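Local coordinates for flavodoxin (Bacillus cereus, PDB 6FSI), which binds flavin mononucleotide and probably serves as a low-potential electron donor to several redox enzymes, at residues A56-D61 with Y98-D103. Residues are numbered along the deposited sequence; the frame is centred on the assembly and turned at random. Where two conformers were deposited one is given.
With FMN (flavin mononucleotide), chain B.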
ATOM      1  N   ALA A  56      -1.666  -4.429  -1.731  1.00  2.70           N
ATOM      2  CA  ALA A  56      -1.492  -5.681  -2.451  1.00  3.08           C
ATOM      3  C   ALA A  56      -2.326  -6.790  -1.837  1.00  3.23           C
ATOM      4  O   ALA A  56      -2.350  -6.959  -0.611  1.00  3.55           O
ATOM      5  CB  ALA A  56      -0.029  -6.141  -2.447  1.00  3.90           C
ATOM      6  N   TYR A  57      -2.977  -7.562  -2.710  0.63  3.16           N
ATOM      7  CA  TYR A  57      -3.502  -8.870  -2.336  0.63  3.55           C
ATOM      8  C   TYR A  57      -2.351  -9.858  -2.143  0.63  2.82           C
ATOM      9  O   TYR A  57      -1.217  -9.597  -2.546  0.63  3.29           O
ATOM     10  CB  TYR A  57      -4.484  -9.384  -3.394  0.63  4.66           C
ATOM     11  CG  TYR A  57      -3.958  -9.477  -4.817  0.63  4.38           C
ATOM     12  CD1 TYR A  57      -3.997  -8.373  -5.666  0.63  4.37           C
ATOM     13  CD2 TYR A  57      -3.449 -10.676  -5.329  0.63  4.83           C
ATOM     14  CE1 TYR A  57      -3.539  -8.450  -6.980  0.63  4.16           C
ATOM     15  CE2 TYR A  57      -2.987 -10.757  -6.652  0.63  5.28           C
ATOM     16  CZ  TYR A  57      -3.025  -9.638  -7.468  0.63  4.41           C
ATOM     17  OH  TYR A  57      -2.570  -9.732  -8.771  0.63  6.26           O
ATOM     18  N   THR A  58      -2.659 -11.006  -1.543  1.00  3.77           N
ATOM     19  CA  THR A  58      -1.704 -12.096  -1.370  1.00  4.32           C
ATOM     20  C   THR A  58      -2.049 -13.194  -2.381  1.00  4.81           C
ATOM     21  O   THR A  58      -3.224 -13.421  -2.702  1.00  6.20           O
ATOM     22  CB  THR A  58      -1.724 -12.595   0.085  1.00  4.08           C
ATOM     23  OG1 THR A  58      -1.427 -11.505   0.976  1.00  4.26           O
ATOM     24  CG2 THR A  58      -0.717 -13.696   0.346  1.00  4.45           C
ATOM     25  N   TRP A  59      -1.025 -13.837  -2.923  1.00  5.24           N
ATOM     26  CA  TRP A  59      -1.176 -14.763  -4.028  1.00  6.26           C
ATOM     27  C   TRP A  59      -0.439 -16.061  -3.729  1.00  8.33           C
ATOM     28  O   TRP A  59       0.471 -16.114  -2.921  1.00 11.15           O
ATOM     29  CB  TRP A  59      -0.605 -14.126  -5.304  1.00  8.14           C
ATOM     30  CG  TRP A  59      -0.940 -14.838  -6.556  1.00 10.40           C
ATOM     31  CD1 TRP A  59      -0.081 -15.495  -7.375  1.00 14.73           C
ATOM     32  CD2 TRP A  59      -2.236 -14.972  -7.125  1.00 10.55           C
ATOM     33  NE1 TRP A  59      -0.767 -16.032  -8.433  1.00 16.62           N
ATOM     34  CE2 TRP A  59      -2.096 -15.726  -8.302  1.00 13.52           C
ATOM     35  CE3 TRP A  59      -3.499 -14.530  -6.751  1.00  9.51           C
ATOM     36  CZ2 TRP A  59      -3.177 -16.032  -9.123  1.00 14.03           C
ATOM     37  CZ3 TRP A  59      -4.564 -14.809  -7.567  1.00 11.94           C
ATOM     38  CH2 TRP A  59      -4.404 -15.577  -8.731  1.00 14.22           C
ATOM     39  N   GLY A  60      -0.809 -17.123  -4.434  1.00 13.81           N
ATOM     40  CA  GLY A  60      -0.102 -18.390  -4.303  1.00 16.58           C
ATOM     41  C   GLY A  60       0.027 -18.842  -2.866  1.00 16.93           C
ATOM     42  O   GLY A  60      -0.937 -18.861  -2.093  1.00 18.54           O
ATOM     43  N   ASP A  61       1.249 -19.220  -2.516  1.00 16.49           N
ATOM     44  CA  ASP A  61       1.606 -19.790  -1.222  1.00 15.72           C
ATOM     45  C   ASP A  61       2.195 -18.676  -0.357  1.00 12.69           C
ATOM     46  O   ASP A  61       3.380 -18.649  -0.044  1.00 14.21           O
ATOM     47  CB  ASP A  61       2.588 -20.937  -1.484  1.00 18.34           C
ATOM     48  CG  ASP A  61       3.177 -21.543  -0.236  1.00 22.43           C
ATOM     49  OD1 ASP A  61       2.462 -21.681   0.775  1.00 20.81           O
ATOM     50  OD2 ASP A  61       4.359 -21.968  -0.313  1.00 27.67           O
ATOM     51  N   TYR A  98      -2.219 -15.597   5.763  1.00  4.40           N
ATOM     52  CA  TYR A  98      -3.260 -14.594   5.530  1.00  4.19           C
ATOM     53  C   TYR A  98      -2.664 -13.202   5.373  1.00  3.30           C
ATOM     54  O   TYR A  98      -2.031 -12.676   6.291  1.00  3.91           O
ATOM     55  CB  TYR A  98      -4.218 -14.604   6.717  1.00  5.18           C
ATOM     56  CG  TYR A  98      -5.326 -13.583   6.711  1.00  4.88           C
ATOM     57  CD1 TYR A  98      -6.487 -13.811   6.001  1.00  6.28           C
ATOM     58  CD2 TYR A  98      -5.229 -12.412   7.454  1.00  4.82           C
ATOM     59  CE1 TYR A  98      -7.529 -12.899   6.026  1.00  6.91           C
ATOM     60  CE2 TYR A  98      -6.275 -11.482   7.485  1.00  5.52           C
ATOM     61  CZ  TYR A  98      -7.416 -11.746   6.764  1.00  6.64           C
ATOM     62  OH  TYR A  98      -8.478 -10.878   6.768  1.00  8.79           O
ATOM     63  N   GLY A  99      -2.893 -12.578   4.218  1.00  3.72           N
ATOM     64  CA  GLY A  99      -2.466 -11.200   4.018  1.00  3.98           C
ATOM     65  C   GLY A  99      -0.969 -10.969   4.083  1.00  3.33           C
ATOM     66  O   GLY A  99      -0.540  -9.826   4.277  1.00  4.03           O
ATOM     67  N   VAL A 100      -0.147 -12.016   3.928  0.77  2.85           N
ATOM     68  CA  VAL A 100       1.279 -11.815   4.179  0.77  3.32           C
ATOM     69  C   VAL A 100       1.946 -10.941   3.120  0.77  2.75           C
ATOM     70  O   VAL A 100       3.049 -10.436   3.367  0.77  3.52           O
ATOM     71  CB  VAL A 100       2.052 -13.125   4.447  0.77  3.03           C
ATOM     72  CG1 VAL A 100       1.572 -13.774   5.742  0.77  3.25           C
ATOM     73  CG2 VAL A 100       1.994 -14.039   3.242  0.77  4.95           C
ATOM     74  N   ALA A 101       1.328 -10.708   1.957  1.00  3.11           N
ATOM     75  CA  ALA A 101       1.889  -9.698   1.057  1.00  3.07           C
ATOM     76  C   ALA A 101       2.020  -8.342   1.754  1.00  2.13           C
ATOM     77  O   ALA A 101       2.963  -7.583   1.491  1.00  3.36           O
ATOM     78  CB  ALA A 101       1.050  -9.569  -0.217  1.00  3.98           C
ATOM     79  N   VAL A 102       1.047  -7.993   2.605  1.00  2.61           N
ATOM     80  CA  VAL A 102       1.120  -6.750   3.382  1.00  2.88           C
ATOM     81  C   VAL A 102       2.372  -6.738   4.259  1.00  2.70           C
ATOM     82  O   VAL A 102       3.130  -5.757   4.299  1.00  3.42           O
ATOM     83  CB  VAL A 102      -0.176  -6.564   4.199  1.00  3.16           C
ATOM     84  CG1 VAL A 102      -0.061  -5.418   5.195  1.00  4.15           C
ATOM     85  CG2 VAL A 102      -1.381  -6.359   3.272  1.00  3.94           C
ATOM     86  N   ASP A 103       2.601  -7.831   4.981  1.00  3.26           N
ATOM     87  CA  ASP A 103       3.755  -7.941   5.878  1.00  3.37           C
ATOM     88  C   ASP A 103       5.074  -7.932   5.109  1.00  3.07           C
ATOM     89  O   ASP A 103       6.050  -7.327   5.558  1.00  4.06           O
ATOM     90  CB  ASP A 103       3.612  -9.201   6.730  1.00  3.77           C
ATOM     91  CG  ASP A 103       2.319  -9.222   7.513  1.00  4.25           C
ATOM     92  OD1 ASP A 103       2.168  -8.375   8.416  1.00  6.05           O
ATOM     93  OD2 ASP A 103       1.442 -10.069   7.235  1.00  5.16           O
TER
HETATM   94  N1  FMN B1001      -5.049 -14.662   0.296  1.00  9.92           N
HETATM   95  C2  FMN B1001      -4.279 -14.697   1.447  1.00  9.71           C
HETATM   96  O2  FMN B1001      -4.630 -13.996   2.410  1.00  8.92           O
HETATM   97  N3  FMN B1001      -3.175 -15.545   1.495  1.00  9.96           N
HETATM   98  C4  FMN B1001      -2.735 -16.305   0.437  1.00 10.67           C
HETATM   99  O4  FMN B1001      -1.714 -17.043   0.595  1.00 11.61           O
HETATM  100  C4A FMN B1001      -3.516 -16.225  -0.738  1.00 11.58           C
HETATM  101  N5  FMN B1001      -3.188 -16.904  -1.908  1.00 15.35           N
HETATM  102  C5A FMN B1001      -4.082 -16.942  -2.987  1.00 15.43           C
HETATM  103  C6  FMN B1001      -3.796 -17.714  -4.109  1.00 17.24           C
HETATM  104  C7  FMN B1001      -4.659 -17.766  -5.196  1.00 17.23           C
HETATM  105  C7M FMN B1001      -4.276 -18.594  -6.407  1.00 17.71           C
HETATM  106  C8  FMN B1001      -5.833 -17.003  -5.174  1.00 17.05           C
HETATM  107  C8M FMN B1001      -6.750 -17.080  -6.367  1.00 17.88           C
HETATM  108  C9  FMN B1001      -6.126 -16.196  -4.054  1.00 13.46           C
HETATM  109  C9A FMN B1001      -5.232 -16.153  -2.974  1.00 11.76           C
HETATM  110  N10 FMN B1001      -5.510 -15.373  -1.855  1.00 10.77           N
HETATM  111  C10 FMN B1001      -4.669 -15.411  -0.768  1.00 10.63           C
HETATM  112  C1' FMN B1001      -6.779 -14.562  -1.780  1.00 11.59           C
HETATM  113  C2' FMN B1001      -6.730 -13.175  -2.424  1.00 10.87           C
HETATM  114  O2' FMN B1001      -5.713 -12.367  -1.848  1.00 11.82           O
HETATM  115  C3' FMN B1001      -8.113 -12.525  -2.202  1.00  9.51           C
HETATM  116  O3' FMN B1001      -9.103 -13.114  -3.036  1.00 11.04           O
HETATM  117  C4' FMN B1001      -8.171 -11.002  -2.396  1.00  9.20           C
HETATM  118  O4' FMN B1001      -9.463 -10.453  -2.051  1.00  6.57           O
HETATM  119  C5' FMN B1001      -7.807 -10.580  -3.813  1.00  8.80           C
HETATM  120  O5' FMN B1001      -7.740  -9.139  -3.773  1.00  5.96           O
HETATM  121  P   FMN B1001      -8.074  -8.435  -5.121  1.00  4.74           P
HETATM  122  O1P FMN B1001      -9.552  -8.436  -5.320  1.00  5.43           O
HETATM  123  O2P FMN B1001      -7.587  -7.025  -5.001  1.00  4.57           O
HETATM  124  O3P FMN B1001      -7.387  -9.174  -6.255  1.00  6.47           O
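The hydroxyl oxygen OG1 of T58 accepts the backbone N-H of A101 at 3.0 Å, a fairly straight bond (N-H...O angle 157°) that ties one FMN-binding loop of the flavodoxin fold to the first turn of helix 100-111. The fold's parallel sheet, with strand order 2-1-3-4-5, sends out both partners: residues 56-61 follow strand 51-55, while residues 98-103 lead into the helix beyond strand 84-91. How one short side chain can serve both protein and cofactor is plain from the branching of T58. Its chi1 of -58° sets OG1 opposite the carbonyl carbon, where it meets the helix, and CG2 opposite the backbone N, where this methyl touches FMN N3 at 3.3 Å. The helix side contributes its own grip on the same pyrimidine ring, since G99 N donates to FMN O2 at 2.9 Å, with an angle of 165°. The positive phi of G99 is one that glycine adopts readily.

Further along the loop, G60 O lies 3.0 Å from FMN N5; in flavodoxins a carbonyl here can accept a hydrogen bond from N5-H of the flavin semiquinone, a role with which this position is consistent. W59 turns one ring face to the dimethylbenzene end of the flavin, CZ3 coming within 3.4 Å of methyl C8M. Next to the T58 hydroxyl bond A56 CB packs on A101 CB at 4.2 Å, while V102 CG2 rests near the carbonyl oxygen of A56. The side chain of Y57 turns from the helix to the phosphate end of the cofactor, where, in the given one of its two conformers, FMN O3P sits above one ring face, displaced toward the rim. The buried carbonyl oxygen of Y57 has no polar partner and instead faces A101 CB at 3.3 Å.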